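Local coordinates for cellulosome protein dockerin type I (Clostridium thermocellum, PDB 2WZ8) that probably binds plant cell-wall carbohydrates as a family 35 carbohydrate-binding module, a calcium-containing beta-sandwich of a cellulosomal protein, at residues Y48-A59 against Y119-Y130. Sequence-based numbering, arbitrary orientation.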
loop_
_atom_site.group_PDB
_atom_site.type_symbol
_atom_site.label_atom_id
_atom_site.label_comp_id
_atom_site.label_asym_id
_atom_site.label_seq_id
_atom_site.Cartn_x
_atom_site.Cartn_y
_atom_site.Cartn_z
ATOM N N TYR A 48 -8.767 -2.901 -5.143
ATOM C CA TYR A 48 -7.947 -2.844 -3.902
ATOM C C TYR A 48 -6.736 -3.780 -3.959
ATOM O O TYR A 48 -6.676 -4.703 -4.763
ATOM C CB TYR A 48 -8.814 -3.165 -2.678
ATOM C CG TYR A 48 -9.324 -4.563 -2.600
ATOM C CD1 TYR A 48 -8.519 -5.597 -2.149
ATOM C CD2 TYR A 48 -10.600 -4.884 -3.026
ATOM C CE1 TYR A 48 -8.979 -6.885 -2.061
ATOM C CE2 TYR A 48 -11.056 -6.191 -2.961
ATOM C CZ TYR A 48 -10.255 -7.185 -2.481
ATOM O OH TYR A 48 -10.727 -8.498 -2.404
ATOM N N LEU A 49 -5.790 -3.514 -3.062
ATOM C CA LEU A 49 -4.658 -4.379 -2.789
ATOM C C LEU A 49 -4.740 -4.788 -1.332
ATOM O O LEU A 49 -4.744 -3.928 -0.457
ATOM C CB LEU A 49 -3.340 -3.616 -3.002
ATOM C CG LEU A 49 -2.027 -4.234 -2.522
ATOM C CD1 LEU A 49 -1.786 -5.642 -3.088
ATOM C CD2 LEU A 49 -0.823 -3.282 -2.738
ATOM N N GLN A 50 -4.816 -6.073 -1.090
ATOM C CA GLN A 50 -4.761 -6.589 0.266
ATOM C C GLN A 50 -3.591 -7.486 0.507
ATOM O O GLN A 50 -3.440 -8.508 -0.126
ATOM C CB GLN A 50 -6.058 -7.316 0.615
ATOM C CG GLN A 50 -6.094 -7.854 2.030
ATOM C CD GLN A 50 -7.456 -8.335 2.410
ATOM O OE1 GLN A 50 -8.408 -7.533 2.454
ATOM N NE2 GLN A 50 -7.583 -9.635 2.677
ATOM N N PHE A 51 -2.803 -7.100 1.511
ATOM C CA PHE A 51 -1.719 -7.914 2.047
ATOM C C PHE A 51 -2.345 -8.868 3.022
ATOM O O PHE A 51 -3.010 -8.475 3.974
ATOM C CB PHE A 51 -0.676 -7.056 2.794
ATOM C CG PHE A 51 0.132 -6.155 1.898
ATOM C CD1 PHE A 51 1.401 -6.570 1.443
ATOM C CD2 PHE A 51 -0.353 -4.944 1.479
ATOM C CE1 PHE A 51 2.174 -5.765 0.639
ATOM C CE2 PHE A 51 0.388 -4.136 0.664
ATOM C CZ PHE A 51 1.691 -4.548 0.229
ATOM N N ASN A 52 -2.122 -10.124 2.737
ATOM C CA ASN A 52 -2.559 -11.187 3.541
ATOM C C ASN A 52 -1.334 -11.674 4.354
ATOM O O ASN A 52 -0.178 -11.754 3.883
ATOM C CB ASN A 52 -3.163 -12.332 2.697
ATOM C CG ASN A 52 -4.370 -11.901 1.914
ATOM O OD1 ASN A 52 -5.289 -11.271 2.484
ATOM N ND2 ASN A 52 -4.416 -12.256 0.594
ATOM N N ASN A 53 -1.656 -12.082 5.534
ATOM C CA ASN A 53 -0.738 -12.780 6.417
ATOM C C ASN A 53 0.480 -11.962 6.752
ATOM O O ASN A 53 1.630 -12.404 6.684
ATOM C CB ASN A 53 -0.372 -14.147 5.836
ATOM C CG ASN A 53 -1.599 -15.007 5.620
ATOM O OD1 ASN A 53 -1.845 -15.505 4.488
ATOM N ND2 ASN A 53 -2.410 -15.140 6.639
ATOM N N VAL A 54 0.197 -10.756 7.184
ATOM C CA VAL A 54 1.219 -9.905 7.798
ATOM C C VAL A 54 1.337 -10.347 9.253
ATOM O O VAL A 54 0.453 -10.156 10.071
ATOM C CB VAL A 54 0.842 -8.424 7.661
ATOM C CG1 VAL A 54 1.834 -7.509 8.434
ATOM C CG2 VAL A 54 0.728 -8.056 6.168
ATOM N N TYR A 55 2.448 -10.981 9.549
ATOM C CA TYR A 55 2.647 -11.673 10.817
ATOM C C TYR A 55 3.504 -10.889 11.777
ATOM O O TYR A 55 4.634 -10.500 11.451
ATOM C CB TYR A 55 3.314 -13.045 10.593
ATOM C CG TYR A 55 3.410 -13.840 11.860
ATOM C CD1 TYR A 55 2.436 -14.763 12.219
ATOM C CD2 TYR A 55 4.462 -13.638 12.718
ATOM C CE1 TYR A 55 2.530 -15.467 13.410
ATOM C CE2 TYR A 55 4.557 -14.332 13.902
ATOM C CZ TYR A 55 3.592 -15.242 14.240
ATOM O OH TYR A 55 3.731 -15.968 15.430
ATOM N N VAL A 56 2.966 -10.719 12.986
ATOM C CA VAL A 56 3.743 -10.211 14.127
ATOM C C VAL A 56 3.507 -11.069 15.367
ATOM O O VAL A 56 2.454 -11.653 15.528
ATOM C CB VAL A 56 3.438 -8.735 14.429
ATOM C CG1 VAL A 56 3.897 -7.829 13.288
ATOM C CG2 VAL A 56 1.979 -8.523 14.788
ATOM N N PRO A 57 4.499 -11.137 16.264
ATOM C CA PRO A 57 4.359 -12.013 17.423
ATOM C C PRO A 57 3.545 -11.427 18.576
ATOM O O PRO A 57 3.167 -12.151 19.512
ATOM C CB PRO A 57 5.809 -12.166 17.893
ATOM C CG PRO A 57 6.441 -10.922 17.494
ATOM C CD PRO A 57 5.872 -10.613 16.144
ATOM N N GLN A 58 3.367 -10.123 18.559
ATOM C CA GLN A 58 2.777 -9.385 19.685
ATOM C C GLN A 58 1.733 -8.419 19.216
ATOM O O GLN A 58 1.939 -7.725 18.213
ATOM C CB GLN A 58 3.858 -8.572 20.419
ATOM C CG GLN A 58 4.888 -9.370 21.119
ATOM C CD GLN A 58 4.414 -9.935 22.420
ATOM O OE1 GLN A 58 3.451 -9.453 23.051
ATOM N NE2 GLN A 58 5.117 -10.942 22.876
ATOM N N ALA A 59 0.637 -8.317 19.954
ATOM C CA ALA A 59 -0.330 -7.267 19.728
ATOM C C ALA A 59 0.304 -5.930 20.049
ATOM O O ALA A 59 1.061 -5.799 21.018
ATOM C CB ALA A 59 -1.580 -7.472 20.568
ATOM N N TYR A 119 -2.192 -0.725 14.146
ATOM C CA TYR A 119 -2.400 -1.625 15.277
ATOM C C TYR A 119 -2.669 -3.027 14.750
ATOM O O TYR A 119 -3.620 -3.258 13.985
ATOM C CB TYR A 119 -3.567 -1.178 16.187
ATOM C CG TYR A 119 -3.602 -2.016 17.448
ATOM C CD1 TYR A 119 -2.860 -1.651 18.556
ATOM C CD2 TYR A 119 -4.315 -3.199 17.493
ATOM C CE1 TYR A 119 -2.878 -2.394 19.692
ATOM C CE2 TYR A 119 -4.316 -3.984 18.641
ATOM C CZ TYR A 119 -3.570 -3.575 19.715
ATOM O OH TYR A 119 -3.582 -4.316 20.891
ATOM N N LEU A 120 -1.792 -3.952 15.162
ATOM C CA LEU A 120 -1.852 -5.335 14.745
ATOM C C LEU A 120 -2.082 -6.266 15.911
ATOM O O LEU A 120 -1.678 -6.003 17.034
ATOM C CB LEU A 120 -0.551 -5.722 14.046
ATOM C CG LEU A 120 -0.193 -4.891 12.801
ATOM C CD1 LEU A 120 1.194 -5.296 12.264
ATOM C CD2 LEU A 120 -1.272 -4.944 11.726
ATOM N N ASN A 121 -2.759 -7.360 15.609
ATOM C CA ASN A 121 -2.929 -8.480 16.556
ATOM C C ASN A 121 -1.731 -9.434 16.493
ATOM O O ASN A 121 -1.061 -9.519 15.473
ATOM C CB ASN A 121 -4.187 -9.278 16.244
ATOM C CG ASN A 121 -5.441 -8.444 16.285
ATOM O OD1 ASN A 121 -5.625 -7.633 17.177
ATOM N ND2 ASN A 121 -6.299 -8.613 15.270
ATOM N N ALA A 122 -1.468 -10.170 17.573
ATOM C CA ALA A 122 -0.532 -11.287 17.477
ATOM C C ALA A 122 -1.026 -12.271 16.418
ATOM O O ALA A 122 -2.210 -12.583 16.367
ATOM C CB ALA A 122 -0.385 -11.989 18.834
ATOM N N GLY A 123 -0.102 -12.775 15.605
ATOM C CA GLY A 123 -0.424 -13.695 14.528
ATOM C C GLY A 123 -0.555 -12.979 13.198
ATOM O O GLY A 123 0.092 -11.950 12.932
ATOM N N ASN A 124 -1.358 -13.588 12.336
ATOM C CA ASN A 124 -1.560 -13.077 10.972
ATOM C C ASN A 124 -2.570 -11.949 10.957
ATOM O O ASN A 124 -3.598 -11.982 11.624
ATOM C CB ASN A 124 -2.025 -14.201 10.013
ATOM C CG ASN A 124 -0.937 -15.175 9.657
ATOM O OD1 ASN A 124 -1.166 -16.407 9.699
ATOM N ND2 ASN A 124 0.238 -14.682 9.322
ATOM N N ASN A 125 -2.272 -10.954 10.147
ATOM C CA ASN A 125 -3.128 -9.777 9.957
ATOM C C ASN A 125 -3.316 -9.495 8.471
ATOM O O ASN A 125 -2.474 -9.867 7.653
ATOM C CB ASN A 125 -2.456 -8.539 10.578
ATOM C CG ASN A 125 -2.294 -8.645 12.086
ATOM O OD1 ASN A 125 -3.143 -8.183 12.833
ATOM N ND2 ASN A 125 -1.209 -9.240 12.526
ATOM N N THR A 126 -4.388 -8.787 8.150
ATOM C CA THR A 126 -4.572 -8.267 6.780
ATOM C C THR A 126 -4.425 -6.765 6.801
ATOM O O THR A 126 -4.790 -6.073 7.758
ATOM C CB THR A 126 -5.921 -8.671 6.194
ATOM O OG1 THR A 126 -6.969 -8.012 6.923
ATOM C CG2 THR A 126 -6.089 -10.172 6.223
ATOM N N ILE A 127 -3.892 -6.248 5.700
ATOM C CA ILE A 127 -3.824 -4.815 5.481
ATOM C C ILE A 127 -4.256 -4.504 4.056
ATOM O O ILE A 127 -3.620 -4.952 3.126
ATOM C CB ILE A 127 -2.404 -4.212 5.764
ATOM C CG1 ILE A 127 -1.852 -4.651 7.142
ATOM C CG2 ILE A 127 -2.449 -2.705 5.621
ATOM C CD1 ILE A 127 -0.399 -4.215 7.449
ATOM N N ARG A 128 -5.353 -3.768 3.921
ATOM C CA ARG A 128 -5.928 -3.385 2.603
ATOM C C ARG A 128 -5.754 -1.921 2.331
ATOM O O ARG A 128 -6.055 -1.054 3.145
ATOM C CB ARG A 128 -7.423 -3.743 2.574
ATOM C CG ARG A 128 -8.050 -3.517 1.198
ATOM C CD ARG A 128 -9.532 -3.888 1.101
ATOM N NE ARG A 128 -9.761 -5.310 1.292
ATOM C CZ ARG A 128 -10.881 -5.939 0.986
ATOM N NH1 ARG A 128 -11.897 -5.247 0.468
ATOM N NH2 ARG A 128 -10.983 -7.227 1.191
ATOM N N PHE A 129 -5.338 -1.668 1.100
ATOM C CA PHE A 129 -5.130 -0.351 0.517
ATOM C C PHE A 129 -6.180 -0.178 -0.588
ATOM O O PHE A 129 -6.360 -1.030 -1.465
ATOM C CB PHE A 129 -3.733 -0.290 -0.123
ATOM C CG PHE A 129 -2.588 -0.274 0.867
ATOM C CD1 PHE A 129 -1.879 0.897 1.100
ATOM C CD2 PHE A 129 -2.171 -1.415 1.472
ATOM C CE1 PHE A 129 -0.787 0.899 1.976
ATOM C CE2 PHE A 129 -1.133 -1.416 2.394
ATOM C CZ PHE A 129 -0.418 -0.255 2.609
ATOM N N TYR A 130 -6.918 0.917 -0.496
ATOM C CA TYR A 130 -7.927 1.236 -1.511
ATOM C C TYR A 130 -8.240 2.715 -1.555
ATOM O O TYR A 130 -7.865 3.459 -0.659
ATOM C CB TYR A 130 -9.223 0.450 -1.211
ATOM C CG TYR A 130 -9.973 0.822 0.064
ATOM C CD1 TYR A 130 -11.031 1.705 0.006
ATOM C CD2 TYR A 130 -9.629 0.301 1.311
ATOM C CE1 TYR A 130 -11.726 2.033 1.134
ATOM C CE2 TYR A 130 -10.326 0.649 2.456
ATOM C CZ TYR A 130 -11.361 1.517 2.361
ATOM O OH TYR A 130 -12.098 1.855 3.501
#
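Leu-49 and Phe-129 exchange both backbone hydrogen bonds as part of the antiparallel pairing of strands 49-56 and 123-130 within the five-stranded sheet of the beta-sandwich fold of carbohydrate-binding modules. Phe-51 pairs likewise with Ile-127; a beta bulge then shifts the register by one residue, and pairing resumes at Val-54 with Asn-125 and Val-56 with Gly-123.

The tightly packed face carries Leu-49, Phe-51, Val-54, Val-56, Ile-127 and Phe-129. Across the sandwich the first four meet strand 140-147, and Val-56 and Phe-129 meet strand 60-69, while Ile-127 touches Ile-90 of the neighbouring strand 86-92. With CG beside the backbone N in both phenylalanines (chi1 near -70° in both), the rings approach obliquely, CE2 of Phe-51 lying 3.6 Å from CE2 of Phe-129. Farther along, Val-56 CG1 rests 3.8 Å from Leu-120 CD1. The buried amide of Asn-125 is satisfied from several directions: ND2 donates to Val-54 O (3.1 Å) and to Asn-121 O, while OD1 accepts from Asn-121 N, tying the turn at 121-122 to the strand.

The other face is looser and more polar. Near its exposed end, Asn-124 ND2 sits at the edge of the Tyr-55 ring, and the amides of Asn-53 and Asn-124 cross obliquely. At the other end of this face Arg-128 is firmly placed, its guanidinium flat on Tyr-48 in a cation-pi stack, CZ 3.7 Å from the ring centroid. Gln-50 fixes its rotation: Arg-128 NE and NH2 grip Gln-50 OE1 side-on, each at 2.9 Å and each somewhat bent, while Gln-50 NE2 gives a nearly straight bond (177°) to Asn-52 OD1, 2.8 Å away.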